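Local coordinates for phosphoribosyl-AMP cyclohydrolase (Medicago truncatula, PDB 7BGM), which probably catalyses the second and third steps of histidine biosynthesis, hydrolysing phosphoribosyl-ATP to phosphoribosyl-AMP and then opening its adenine ring, at residues 68-73 and 93-98. Sequence-based numbering, arbitrary orientation.
Sequences SNNFIN and DGPTCH. With ZN (zinc ion), chain C; ZN (zinc ion), chain F.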
ATOM      1  N   SER A  68       6.478  21.305 -10.428  1.00 29.63           N
ATOM      2  CA  SER A  68       6.201  20.221 -11.356  1.00 27.78           C
ATOM      3  C   SER A  68       4.735  20.071 -11.668  1.00 25.62           C
ATOM      4  O   SER A  68       4.398  19.387 -12.647  1.00 28.65           O
ATOM      5  CB  SER A  68       6.682  18.889 -10.773  1.00 28.22           C
ATOM      6  OG  SER A  68       5.896  18.573  -9.620  1.00 27.75           O
ATOM      7  N   ASN A  69       3.862  20.653 -10.841  1.00 26.49           N
ATOM      8  CA  ASN A  69       2.401  20.540 -10.936  1.00 27.93           C
ATOM      9  C   ASN A  69       1.899  19.183 -10.466  1.00 25.73           C
ATOM     10  O   ASN A  69       0.671  18.936 -10.508  1.00 28.58           O
ATOM     11  CB  ASN A  69       1.873  20.799 -12.359  1.00 29.57           C
ATOM     12  CG  ASN A  69       0.577  21.569 -12.358  1.00 34.47           C
ATOM     13  OD1 ASN A  69       0.419  22.524 -11.585  1.00 32.83           O
ATOM     14  ND2 ASN A  69      -0.346  21.190 -13.247  1.00 33.54           N
ATOM     15  N   ASN A  70       2.780  18.306  -9.962  1.00 26.94           N
ATOM     16  CA  ASN A  70       2.370  16.985  -9.485  1.00 27.92           C
ATOM     17  C   ASN A  70       2.094  17.037  -7.981  1.00 28.10           C
ATOM     18  O   ASN A  70       2.799  16.437  -7.162  1.00 27.85           O
ATOM     19  CB  ASN A  70       3.432  15.951  -9.842  1.00 30.64           C
ATOM     20  CG  ASN A  70       3.554  15.779 -11.342  1.00 32.30           C
ATOM     21  OD1 ASN A  70       2.552  15.914 -12.048  1.00 36.56           O
ATOM     22  ND2 ASN A  70       4.763  15.508 -11.848  1.00 35.93           N
ATOM     23  N   PHE A  71       1.027  17.768  -7.635  1.00 26.88           N
ATOM     24  CA  PHE A  71       0.639  17.910  -6.237  1.00 23.03           C
ATOM     25  C   PHE A  71       0.175  16.582  -5.651  1.00 23.73           C
ATOM     26  O   PHE A  71      -0.335  15.695  -6.351  1.00 25.40           O
ATOM     27  CB  PHE A  71      -0.489  18.927  -6.078  1.00 26.08           C
ATOM     28  CG  PHE A  71      -0.103  20.336  -6.489  1.00 28.78           C
ATOM     29  CD1 PHE A  71       0.660  21.134  -5.637  1.00 28.52           C
ATOM     30  CD2 PHE A  71      -0.466  20.847  -7.727  1.00 32.74           C
ATOM     31  CE1 PHE A  71       1.033  22.422  -5.976  1.00 30.22           C
ATOM     32  CE2 PHE A  71      -0.094  22.148  -8.096  1.00 31.28           C
ATOM     33  CZ  PHE A  71       0.688  22.939  -7.216  1.00 30.35           C
ATOM     34  N   ILE A  72       0.321  16.453  -4.347  1.00 23.44           N
ATOM     35  CA  ILE A  72      -0.284  15.327  -3.622  1.00 24.61           C
ATOM     36  C   ILE A  72      -1.442  15.887  -2.823  1.00 25.83           C
ATOM     37  O   ILE A  72      -1.247  16.612  -1.834  1.00 24.11           O
ATOM     38  CB  ILE A  72       0.724  14.577  -2.739  1.00 23.30           C
ATOM     39  CG1 ILE A  72       1.907  14.063  -3.585  1.00 23.80           C
ATOM     40  CG2 ILE A  72       0.021  13.414  -1.964  1.00 24.17           C
ATOM     41  CD1 ILE A  72       3.167  13.785  -2.706  1.00 23.96           C
ATOM     42  N   ASN A  73      -2.663  15.519  -3.235  1.00 24.54           N
ATOM     43  CA  ASN A  73      -3.882  16.045  -2.651  1.00 24.77           C
ATOM     44  C   ASN A  73      -4.226  15.221  -1.423  1.00 23.59           C
ATOM     45  O   ASN A  73      -4.527  14.024  -1.535  1.00 26.46           O
ATOM     46  CB  ASN A  73      -5.022  15.983  -3.654  1.00 25.80           C
ATOM     47  CG  ASN A  73      -4.717  16.764  -4.893  1.00 30.26           C
ATOM     48  OD1 ASN A  73      -4.628  17.997  -4.851  1.00 33.27           O
ATOM     49  ND2 ASN A  73      -4.507  16.059  -6.007  1.00 34.79           N
ATOM     50  N   ASP A  93      -1.272  13.959  -8.338  1.00 28.03           N
ATOM     51  CA  ASP A  93      -1.657  14.429  -9.676  1.00 27.25           C
ATOM     52  C   ASP A  93      -0.797  13.851 -10.800  1.00 26.13           C
ATOM     53  O   ASP A  93      -1.157  13.974 -11.988  1.00 28.80           O
ATOM     54  CB  ASP A  93      -1.565  15.958  -9.732  1.00 27.13           C
ATOM     55  CG  ASP A  93      -2.727  16.641  -9.047  1.00 32.32           C
ATOM     56  OD1 ASP A  93      -3.742  15.967  -8.795  1.00 34.90           O
ATOM     57  OD2 ASP A  93      -2.627  17.861  -8.795  1.00 33.13           O
ATOM     58  N   GLY A  94       0.369  13.318 -10.474  1.00 25.88           N
ATOM     59  CA  GLY A  94       1.294  12.790 -11.457  1.00 24.52           C
ATOM     60  C   GLY A  94       2.493  12.209 -10.727  1.00 26.83           C
ATOM     61  O   GLY A  94       2.483  12.071  -9.503  1.00 29.66           O
ATOM     62  N   PRO A  95       3.531  11.822 -11.465  1.00 28.38           N
ATOM     63  CA  PRO A  95       4.684  11.172 -10.828  1.00 27.88           C
ATOM     64  C   PRO A  95       5.316  12.044  -9.748  1.00 27.36           C
ATOM     65  O   PRO A  95       5.499  13.252  -9.912  1.00 29.52           O
ATOM     66  CB  PRO A  95       5.644  10.916 -12.000  1.00 29.15           C
ATOM     67  CG  PRO A  95       5.077  11.592 -13.167  1.00 30.28           C
ATOM     68  CD  PRO A  95       3.681  11.946 -12.921  1.00 26.77           C
ATOM     69  N   THR A  96       5.661  11.411  -8.622  1.00 26.01           N
ATOM     70  CA  THR A  96       6.090  12.202  -7.486  1.00 26.98           C
ATOM     71  C   THR A  96       7.570  12.555  -7.555  1.00 27.98           C
ATOM     72  O   THR A  96       7.978  13.606  -7.047  1.00 29.70           O
ATOM     73  CB  THR A  96       5.783  11.423  -6.192  1.00 28.98           C
ATOM     74  OG1 THR A  96       4.352  11.263  -6.058  1.00 31.44           O
ATOM     75  CG2 THR A  96       6.353  12.133  -4.954  1.00 29.32           C
ATOM     76  N   CYS A  97       8.394  11.703  -8.162  1.00 25.52           N
ATOM     77  CA  CYS A  97       9.844  11.916  -8.100  1.00 24.97           C
ATOM     78  C   CYS A  97      10.283  12.912  -9.178  1.00 30.59           C
ATOM     79  O   CYS A  97       9.770  12.917 -10.304  1.00 30.53           O
ATOM     80  CB  CYS A  97      10.617  10.588  -8.224  1.00 26.85           C
ATOM     81  SG  CYS A  97      12.399  10.827  -7.884  1.00 27.94           S
ATOM     82  N   HIS A  98      11.222  13.789  -8.806  1.00 32.97           N
ATOM     83  CA  HIS A  98      11.800  14.732  -9.757  1.00 34.14           C
ATOM     84  C   HIS A  98      12.460  14.027 -10.936  1.00 34.07           C
ATOM     85  O   HIS A  98      12.635  14.642 -11.997  1.00 35.04           O
ATOM     86  CB  HIS A  98      12.834  15.626  -9.057  1.00 37.13           C
ATOM     87  CG  HIS A  98      14.048  14.883  -8.566  1.00 41.94           C
ATOM     88  ND1 HIS A  98      15.214  14.778  -9.299  1.00 44.69           N
ATOM     89  CD2 HIS A  98      14.270  14.201  -7.417  1.00 37.91           C
ATOM     90  CE1 HIS A  98      16.099  14.062  -8.623  1.00 42.35           C
ATOM     91  NE2 HIS A  98      15.552  13.701  -7.477  1.00 39.40           N
TER
HETATM   92 ZN    ZN C 301      12.466  11.426  -5.716  0.80 24.44          ZN
HETATM   93 ZN    ZN F 304      16.208  12.866  -5.746  0.50 35.01          ZN
HETATM   94  O   HOH W   1      -2.096  19.404 -10.875  1.00 31.91           O
HETATM   95  O   HOH W   2       2.990  13.471  -6.991  1.00 31.67           O
HETATM   96  O   HOH W   3      -4.087  19.368  -7.379  1.00 44.71           O
HETATM   97  O   HOH W   4      16.786  14.303  -4.235  1.00 45.58           O
HETATM   98  O   HOH W   5      18.229  11.785  -6.887  1.00 41.95           O
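Asp93 OD2 accepts hydrogen bonds from two waters that tie it to 68-73. One water links it to Asn69 O, the other to Asn73 OD1. Asp93 OD2 also lies at the edge of the Phe71 ring, 3.8 Å from Phe71 CD2, with ring and carboxylate nearly perpendicular. The Phe71 ring makes a cation-pi contact with Lys50. At the other carboxylate oxygen, Asn73 ND2 donates to Asp93 OD1 over 2.9 Å. The bond is bent, with an N-H...O angle of 136°. Asp93 OD1 lies in the amide plane of Asn73, but Asn73 ND2 sits above the carboxylate plane of Asp93.

The main chain of Asp93 adds a straighter bond, Asp93 N to Phe71 O at 2.8 Å. It forms where strand 85-92 gives way to the loop, beside strand 72-74.

Asn70 is the centre of an inverse gamma turn. Its CG stands beside its own backbone N (chi1 -65°), which puts Asn70 CG 3.7 Å from Gly94 CA. The side chain crosses Pro95 at a slant, and Asn70 ND2 is 3.1 Å from Pro95 O. On the Thr96 side, one water donates to Asn70 O and Gly94 O and accepts from Thr96 OG1. Ile72 CD1 approaches Thr96 CG2 at 4.2 Å, and both side chains pack on Leu32.

The bonds thus join 68-73, with Ser68 of the AMP sites, to loop 93-98, with Thr96 of those sites and zinc ligands Cys97 and His98. This chain holds no AMP. The nearby amide and waters would probably stabilise a charged Asp93.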